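Local atomic coordinates of DNA gyrase, B subunit, truncated (PDB entry 3CWV), a protein that probably couples ATP binding and hydrolysis to the breakage, passage and rejoining of double-stranded DNA, as a type II topoisomerase of the GyrB family. Residues V229-W234 against R238-L243; K270-A275 against P338-L343; E76-V81 against Y112-W117. All coordinates share one frame; numbering follows the deposited sequence.

Interaction 1 of 3, residues V229-W234 against R238-L243; sequences VFDFTW and RVQCAL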
# COMPACT_ATOMS: atom_id res chain seq x y z
N VAL A 229 -4.28 -17.11 -9.78
CA VAL A 229 -3.54 -16.47 -8.69
C VAL A 229 -2.19 -17.13 -8.44
O VAL A 229 -2.04 -18.34 -8.61
CB VAL A 229 -4.35 -16.45 -7.36
CG1 VAL A 229 -5.72 -15.87 -7.59
CG2 VAL A 229 -4.48 -17.85 -6.78
N PHE A 230 -1.22 -16.33 -8.02
CA PHE A 230 0.08 -16.82 -7.56
C PHE A 230 0.50 -16.02 -6.34
O PHE A 230 0.13 -14.85 -6.19
CB PHE A 230 1.14 -16.67 -8.66
CG PHE A 230 0.81 -17.40 -9.92
CD1 PHE A 230 0.91 -18.79 -9.97
CD2 PHE A 230 0.41 -16.72 -11.05
CE1 PHE A 230 0.61 -19.48 -11.13
CE2 PHE A 230 0.10 -17.40 -12.21
CZ PHE A 230 0.20 -18.78 -12.25
N ASP A 231 1.21 -16.68 -5.43
CA ASP A 231 1.75 -16.00 -4.26
C ASP A 231 2.99 -16.79 -3.90
O ASP A 231 2.88 -17.95 -3.51
CB ASP A 231 0.75 -16.07 -3.09
CG ASP A 231 1.26 -15.40 -1.82
OD1 ASP A 231 2.36 -14.76 -1.81
OD2 ASP A 231 0.55 -15.50 -0.80
N PHE A 232 4.16 -16.17 -4.05
CA PHE A 232 5.41 -16.86 -3.70
C PHE A 232 6.48 -15.87 -3.27
O PHE A 232 6.31 -14.66 -3.43
CB PHE A 232 5.91 -17.71 -4.87
CG PHE A 232 6.34 -16.92 -6.08
CD1 PHE A 232 7.68 -16.69 -6.32
CD2 PHE A 232 5.41 -16.43 -6.97
CE1 PHE A 232 8.08 -15.95 -7.42
CE2 PHE A 232 5.80 -15.71 -8.07
CZ PHE A 232 7.14 -15.46 -8.30
N THR A 233 7.58 -16.38 -2.72
CA THR A 233 8.67 -15.55 -2.23
C THR A 233 9.97 -15.94 -2.93
O THR A 233 10.26 -17.13 -3.14
CB THR A 233 8.78 -15.64 -0.70
OG1 THR A 233 7.57 -15.14 -0.11
CG2 THR A 233 9.95 -14.81 -0.16
N TRP A 234 10.73 -14.93 -3.34
CA TRP A 234 12.03 -15.13 -3.96
C TRP A 234 13.00 -14.17 -3.34
O TRP A 234 12.75 -12.95 -3.32
CB TRP A 234 12.00 -14.89 -5.46
CG TRP A 234 13.36 -14.90 -6.09
CD1 TRP A 234 14.13 -16.00 -6.39
CD2 TRP A 234 14.12 -13.76 -6.53
NE1 TRP A 234 15.31 -15.62 -6.96
CE2 TRP A 234 15.34 -14.25 -7.07
CE3 TRP A 234 13.90 -12.38 -6.52
CZ2 TRP A 234 16.33 -13.40 -7.59
CZ3 TRP A 234 14.89 -11.53 -7.04
CH2 TRP A 234 16.08 -12.05 -7.57
N ARG A 238 8.17 -11.00 -1.68
CA ARG A 238 6.91 -11.66 -1.96
C ARG A 238 6.27 -11.15 -3.24
O ARG A 238 6.17 -9.95 -3.46
CB ARG A 238 5.94 -11.51 -0.79
CG ARG A 238 4.62 -12.21 -1.03
CD ARG A 238 3.63 -11.86 0.10
NE ARG A 238 2.46 -12.73 0.11
CZ ARG A 238 1.45 -12.61 0.97
NH1 ARG A 238 1.44 -11.63 1.88
NH2 ARG A 238 0.42 -13.45 0.91
N VAL A 239 5.85 -12.07 -4.09
CA VAL A 239 5.22 -11.69 -5.34
C VAL A 239 3.82 -12.26 -5.30
O VAL A 239 3.65 -13.45 -5.04
CB VAL A 239 5.99 -12.25 -6.53
CG1 VAL A 239 5.27 -11.95 -7.86
CG2 VAL A 239 7.43 -11.70 -6.55
N GLN A 240 2.82 -11.39 -5.48
CA GLN A 240 1.41 -11.79 -5.47
C GLN A 240 0.83 -11.31 -6.78
O GLN A 240 1.06 -10.18 -7.20
CB GLN A 240 0.66 -11.15 -4.32
CG GLN A 240 1.19 -11.49 -2.93
CD GLN A 240 0.62 -10.58 -1.87
OE1 GLN A 240 1.14 -9.48 -1.61
NE2 GLN A 240 -0.47 -11.03 -1.24
N CYS A 241 0.06 -12.17 -7.43
CA CYS A 241 -0.43 -11.87 -8.75
C CYS A 241 -1.85 -12.43 -8.92
O CYS A 241 -2.18 -13.48 -8.37
CB CYS A 241 0.54 -12.50 -9.76
SG CYS A 241 0.03 -12.35 -11.42
N ALA A 242 -2.69 -11.70 -9.64
CA ALA A 242 -4.04 -12.20 -10.00
C ALA A 242 -4.35 -11.83 -11.44
O ALA A 242 -4.08 -10.70 -11.86
CB ALA A 242 -5.10 -11.63 -9.08
N LEU A 243 -4.95 -12.75 -12.20
CA LEU A 243 -5.36 -12.47 -13.57
C LEU A 243 -6.81 -12.91 -13.80
O LEU A 243 -7.21 -14.00 -13.40
CB LEU A 243 -4.44 -13.17 -14.59
CG LEU A 243 -2.93 -12.85 -14.54
CD1 LEU A 243 -2.20 -13.90 -13.71
CD2 LEU A 243 -2.36 -12.85 -15.95
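Arg238 reaches from its own strand to Asp231 on the other, and its chain can be followed atom by atom. CG lies anti to the backbone N (chi1 -179°) and the rest runs extended, which lays the arginine along the sheet face it shares with Asp231, Thr233 and Gln240. CB passes 4.0 Å from Thr233 OG1; CG and CD then skirt Asp231 OD1. The head grips the carboxylate side-on in a salt bridge: NE gives an almost straight hydrogen bond to OD1 of Asp231 (2.8 Å), and NH2 of Arg238 another to OD2 of Asp231 (2.7 Å). Both oxygens are met on their syn sides, within the guanidinium plane, though the carboxylate is turned 27° against it. Gln240 NE2 sits over one guanidinium face, 3.3 Å above the plane. On the other face of the sheet, Val239 CB lies over the Phe232 ring in a CH-pi contact, 4.1 Å from its centroid.

The backbone is an antiparallel hairpin: Phe230 with Cys241 and Phe232 with Val239 are hydrogen-bonded pairs, alternating with three non-hydrogen-bonded ones. Strand 228-234 is outermost in its sheet, and 237-245 pairs on its far side with 300-307. Helix 328-345 packs on the face of Phe230 and Phe232, while helix 208-217 meets Val229 and Ala242 on the other.

Interaction 2 of 3, residues K270-A275 against P338-L343; sequences KGVTQA and PLFIEL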
# COMPACT_ATOMS: atom_id res chain seq x y z
N LYS A 270 7.01 -7.67 -16.02
CA LYS A 270 7.60 -8.38 -17.14
C LYS A 270 7.85 -9.86 -16.86
O LYS A 270 7.69 -10.69 -17.74
CB LYS A 270 8.89 -7.70 -17.62
CG LYS A 270 8.64 -6.62 -18.68
CD LYS A 270 8.81 -7.16 -20.10
CE LYS A 270 10.28 -7.48 -20.38
NZ LYS A 270 10.64 -7.42 -21.84
N GLY A 271 8.23 -10.20 -15.64
CA GLY A 271 8.33 -11.61 -15.27
C GLY A 271 7.02 -12.36 -15.55
O GLY A 271 7.02 -13.50 -16.07
N VAL A 272 5.90 -11.72 -15.21
CA VAL A 272 4.60 -12.36 -15.33
C VAL A 272 4.19 -12.45 -16.79
O VAL A 272 3.76 -13.49 -17.24
CB VAL A 272 3.49 -11.64 -14.50
CG1 VAL A 272 2.08 -12.28 -14.75
CG2 VAL A 272 3.83 -11.69 -12.99
N THR A 273 4.31 -11.36 -17.53
CA THR A 273 3.82 -11.36 -18.89
C THR A 273 4.69 -12.26 -19.77
O THR A 273 4.18 -12.94 -20.66
CB THR A 273 3.75 -9.96 -19.48
OG1 THR A 273 5.06 -9.41 -19.54
CG2 THR A 273 2.85 -9.05 -18.63
N GLN A 274 5.99 -12.30 -19.49
CA GLN A 274 6.88 -13.18 -20.24
C GLN A 274 6.57 -14.64 -19.97
O GLN A 274 6.59 -15.47 -20.90
CB GLN A 274 8.36 -12.86 -19.95
CG GLN A 274 8.82 -11.53 -20.60
CD GLN A 274 8.75 -11.57 -22.14
OE1 GLN A 274 7.86 -10.97 -22.76
NE2 GLN A 274 9.68 -12.29 -22.75
N ALA A 275 6.27 -14.95 -18.71
CA ALA A 275 5.88 -16.31 -18.32
C ALA A 275 4.58 -16.74 -19.02
O ALA A 275 4.48 -17.87 -19.49
CB ALA A 275 5.74 -16.41 -16.80
N PRO A 338 6.19 -22.61 -15.90
CA PRO A 338 5.69 -24.00 -15.81
C PRO A 338 4.35 -24.14 -15.07
O PRO A 338 3.57 -25.05 -15.40
CB PRO A 338 6.79 -24.73 -15.03
CG PRO A 338 7.65 -23.69 -14.42
CD PRO A 338 7.43 -22.41 -15.14
N LEU A 339 4.09 -23.26 -14.10
CA LEU A 339 2.80 -23.22 -13.42
C LEU A 339 1.68 -22.80 -14.35
O LEU A 339 0.58 -23.34 -14.28
CB LEU A 339 2.84 -22.31 -12.20
CG LEU A 339 3.76 -22.69 -11.03
CD1 LEU A 339 3.68 -21.65 -9.91
CD2 LEU A 339 3.45 -24.08 -10.47
N PHE A 340 1.94 -21.82 -15.22
CA PHE A 340 0.98 -21.36 -16.20
C PHE A 340 0.68 -22.49 -17.21
O PHE A 340 -0.48 -22.71 -17.56
CB PHE A 340 1.51 -20.17 -16.99
CG PHE A 340 1.13 -18.79 -16.43
CD1 PHE A 340 -0.20 -18.42 -16.23
CD2 PHE A 340 2.13 -17.83 -16.20
CE1 PHE A 340 -0.53 -17.14 -15.78
CE2 PHE A 340 1.82 -16.57 -15.75
CZ PHE A 340 0.48 -16.21 -15.53
N ILE A 341 1.73 -23.16 -17.71
CA ILE A 341 1.59 -24.31 -18.63
C ILE A 341 0.63 -25.38 -18.07
O ILE A 341 -0.37 -25.71 -18.70
CB ILE A 341 2.98 -24.94 -18.99
CG1 ILE A 341 3.77 -23.99 -19.90
CG2 ILE A 341 2.80 -26.31 -19.70
CD1 ILE A 341 5.21 -24.40 -20.16
N GLU A 342 0.92 -25.90 -16.88
CA GLU A 342 0.07 -26.90 -16.27
C GLU A 342 -1.34 -26.38 -15.99
O GLU A 342 -2.34 -27.01 -16.34
CB GLU A 342 0.70 -27.41 -14.98
CG GLU A 342 -0.18 -28.36 -14.18
CD GLU A 342 -0.24 -29.80 -14.75
OE1 GLU A 342 -0.66 -30.71 -13.99
OE2 GLU A 342 0.11 -30.02 -15.93
N LEU A 343 -1.41 -25.20 -15.36
CA LEU A 343 -2.67 -24.58 -15.01
C LEU A 343 -3.58 -24.39 -16.20
O LEU A 343 -4.80 -24.59 -16.09
CB LEU A 343 -2.37 -23.20 -14.39
CG LEU A 343 -3.44 -22.15 -14.17
CD1 LEU A 343 -2.91 -21.27 -13.06
CD2 LEU A 343 -3.71 -21.32 -15.41
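Phe340 carries the contact from helix 328-345, its ring directed at two residues one turn apart on helix 267-284, Val272 and Ala275. Apolar packing comes first. The CD2-CE2 side of the ring does the touching at Ala275: CD2 of Phe340 is 3.9 Å from CB of Ala275, and CE2 of Phe340 is 4.1 Å from the same methyl. Further out, CZ of Phe340 comes to 4.3 Å from CG1 of Val272, a looser approach at the far end of the ring. The bond from CA to CB of Phe340 already points at the neighbouring helix, and chi1 of -93°, off the usual staggered value, sets how the ring lies against Ala275.

The ring also meets backbone. CE2 of Phe340 lies 3.9 Å from the carbonyl O of Val272, and CD2 of Phe340 is as far from the carbonyl carbon of Ala275, both approached obliquely. These are van der Waals contacts.

The two helices pack on one face of the mixed sheet that holds strands 228-234 and 237-245, consistent with the ribosomal S5-like fold of the GyrB transducer domain. With only a methyl at Ala275, the ring can probably settle close to the helix backbone, with Leu276 and Ala279 of the same helix also against it.

Aromatic packing reaches down to the sheet, where Phe340 meets Phe230 edge-to-face and touches Leu243. An alanine in place of Phe340 would probably open a gap between the helices and leave Ala275 and the Phe230 ring without their shared partner. Val272 packs in addition on Leu336 of helix 328-345 and on Cys241 of strand 237-245.

Interaction 3 of 3, residues E76-V81 against Y112-W117; sequences ENLVRV and YQVDIW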
# COMPACT_ATOMS: atom_id res chain seq x y z
N GLU A 76 8.54 5.35 23.31
CA GLU A 76 9.88 5.87 23.02
C GLU A 76 10.16 5.90 21.52
O GLU A 76 10.76 6.85 21.00
CB GLU A 76 10.96 5.02 23.68
CG GLU A 76 12.23 5.83 23.78
CD GLU A 76 13.48 4.99 23.72
OE1 GLU A 76 13.45 3.82 24.19
OE2 GLU A 76 14.51 5.53 23.22
N ASN A 77 9.74 4.83 20.85
CA ASN A 77 9.72 4.70 19.37
C ASN A 77 9.04 5.92 18.73
O ASN A 77 9.66 6.61 17.92
CB ASN A 77 9.07 3.34 19.03
CG ASN A 77 8.57 3.18 17.56
OD1 ASN A 77 8.80 4.01 16.67
ND2 ASN A 77 7.88 2.05 17.34
N LEU A 78 7.81 6.24 19.16
CA LEU A 78 7.05 7.36 18.59
C LEU A 78 7.70 8.71 18.85
O LEU A 78 7.78 9.53 17.94
CB LEU A 78 5.59 7.38 19.08
CG LEU A 78 4.56 6.73 18.13
CD1 LEU A 78 4.43 7.59 16.81
CD2 LEU A 78 4.96 5.31 17.78
N VAL A 79 8.19 8.94 20.07
CA VAL A 79 8.85 10.22 20.37
C VAL A 79 10.08 10.42 19.46
O VAL A 79 10.27 11.51 18.90
CB VAL A 79 9.23 10.39 21.84
CG1 VAL A 79 10.09 11.67 22.04
CG2 VAL A 79 7.94 10.48 22.71
N ARG A 80 10.89 9.36 19.30
CA ARG A 80 12.07 9.45 18.43
C ARG A 80 11.71 9.73 16.96
O ARG A 80 12.28 10.64 16.35
CB ARG A 80 12.93 8.17 18.54
CG ARG A 80 13.61 7.97 19.90
CD ARG A 80 14.55 6.74 19.86
NE ARG A 80 15.76 7.01 19.06
CZ ARG A 80 16.47 6.09 18.41
NH1 ARG A 80 16.13 4.80 18.44
NH2 ARG A 80 17.54 6.47 17.72
N VAL A 81 10.80 8.94 16.40
CA VAL A 81 10.42 9.13 15.00
C VAL A 81 9.75 10.48 14.78
O VAL A 81 9.92 11.07 13.72
CB VAL A 81 9.56 7.96 14.46
CG1 VAL A 81 9.02 8.29 13.09
CG2 VAL A 81 10.40 6.66 14.41
N TYR A 112 -0.95 18.23 16.29
CA TYR A 112 -1.22 16.83 16.28
C TYR A 112 -1.33 16.26 17.69
O TYR A 112 -0.97 16.91 18.67
CB TYR A 112 -0.17 16.05 15.48
CG TYR A 112 1.26 16.01 15.97
CD1 TYR A 112 2.27 16.66 15.25
CD2 TYR A 112 1.64 15.26 17.09
CE1 TYR A 112 3.60 16.57 15.63
CE2 TYR A 112 2.98 15.17 17.47
CZ TYR A 112 3.95 15.83 16.73
OH TYR A 112 5.27 15.74 17.08
N GLN A 113 -1.82 15.04 17.74
CA GLN A 113 -1.88 14.28 19.00
C GLN A 113 -1.58 12.85 18.70
O GLN A 113 -2.21 12.24 17.83
CB GLN A 113 -3.26 14.43 19.64
CG GLN A 113 -3.42 13.56 20.89
CD GLN A 113 -4.75 13.81 21.57
OE1 GLN A 113 -5.16 14.96 21.74
NE2 GLN A 113 -5.45 12.73 21.98
N VAL A 114 -0.60 12.28 19.40
CA VAL A 114 -0.30 10.89 19.20
C VAL A 114 -0.59 10.14 20.53
O VAL A 114 -0.13 10.56 21.57
CB VAL A 114 1.20 10.72 18.83
CG1 VAL A 114 1.62 9.26 18.78
CG2 VAL A 114 1.47 11.37 17.44
N ASP A 115 -1.30 9.03 20.45
CA ASP A 115 -1.59 8.20 21.64
C ASP A 115 -0.99 6.83 21.43
O ASP A 115 -1.08 6.26 20.35
CB ASP A 115 -3.08 8.08 21.86
CG ASP A 115 -3.73 9.38 22.29
OD1 ASP A 115 -3.71 9.66 23.51
OD2 ASP A 115 -4.32 10.11 21.43
N ILE A 116 -0.36 6.29 22.47
CA ILE A 116 0.25 4.98 22.37
C ILE A 116 -0.30 4.19 23.57
O ILE A 116 -0.24 4.67 24.70
CB ILE A 116 1.81 5.01 22.44
CG1 ILE A 116 2.44 6.03 21.46
CG2 ILE A 116 2.41 3.62 22.19
CD1 ILE A 116 2.86 7.33 22.15
N TRP A 117 -0.85 3.01 23.30
CA TRP A 117 -1.39 2.15 24.36
C TRP A 117 -0.45 0.96 24.42
O TRP A 117 -0.09 0.40 23.39
CB TRP A 117 -2.80 1.64 24.01
CG TRP A 117 -3.94 2.64 24.07
CD1 TRP A 117 -4.81 2.84 25.10
CD2 TRP A 117 -4.34 3.55 23.02
NE1 TRP A 117 -5.72 3.83 24.76
CE2 TRP A 117 -5.45 4.28 23.49
CE3 TRP A 117 -3.84 3.82 21.75
CZ2 TRP A 117 -6.08 5.26 22.73
CZ3 TRP A 117 -4.47 4.80 20.98
CH2 TRP A 117 -5.59 5.50 21.46
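Leu78 drops from helix 75-82 onto two branched side chains of strand 109-118, Val114 and Ile116, which project from the same face of the strand. Its CD1 touches CG1 of Val114 at 3.8 Å, and CG of Leu78 lies 3.9 Å from that same methyl, so the valine meets the leucine's branch point as well as one arm. CG1 of Ile116 comes to 4.0 Å from CG of Leu78, and CD1 of Ile116 reaches 4.1 Å from CB of Leu78. The leucine and isoleucine chains slide past each other in opposite directions, whereas Leu78 and Val114 meet at a slant. With chi1 at 173°, Val114 holds CG1 opposite its own backbone nitrogen, which sends that methyl out toward the helix.

Beyond these three, Val73 and, on strand 151-159, Val153 also touch Leu78. Strand 109-118 is held between 121-128 and 151-159 by backbone hydrogen bonds: Val114 pairs with Val125 and Ile116 with Trp123, while the intervening Asp115 pairs with Arg154. This helix-on-sheet layer is consistent with the GHKL-type ATPase domain of GyrB proteins. NE2 of Gln113 gives a nearly straight bond of 2.9 Å to the syn lone pair of Asp115 OD2. The other carboxylate oxygen, OD1 of Asp115, is engaged by Arg124 in a salt bridge and by Gln122.

Val114 and Ile116 thus face the helix, and the polar pair Gln113 and Asp115 lies on the reverse. Where helix and sheet meet through Leu78, the buried contact is one of shape and hydrophobic fit, without directional bonds to set its rotation.

Interactions 1 and 2 belong to one layered unit. The hairpin of interaction 1 supplies the outermost strand of the sheet and its neighbour, the helices of interaction 2 lie on it, and the two touch directly, with Cys241 SG 3.9 Å from Val272 CG1. Interaction 3 sits in the larger sheet on the opposite side of the chain's centre, its centre about 35 Å from that of interaction 1 and 45 Å from that of interaction 2. Chemistry follows place: interaction 1, partly buried, combines backbone bonding with an ion pair on its more open face, whereas the buried interactions 2 and 3 rest on apolar contact, helix to helix in one and helix to strand in the other.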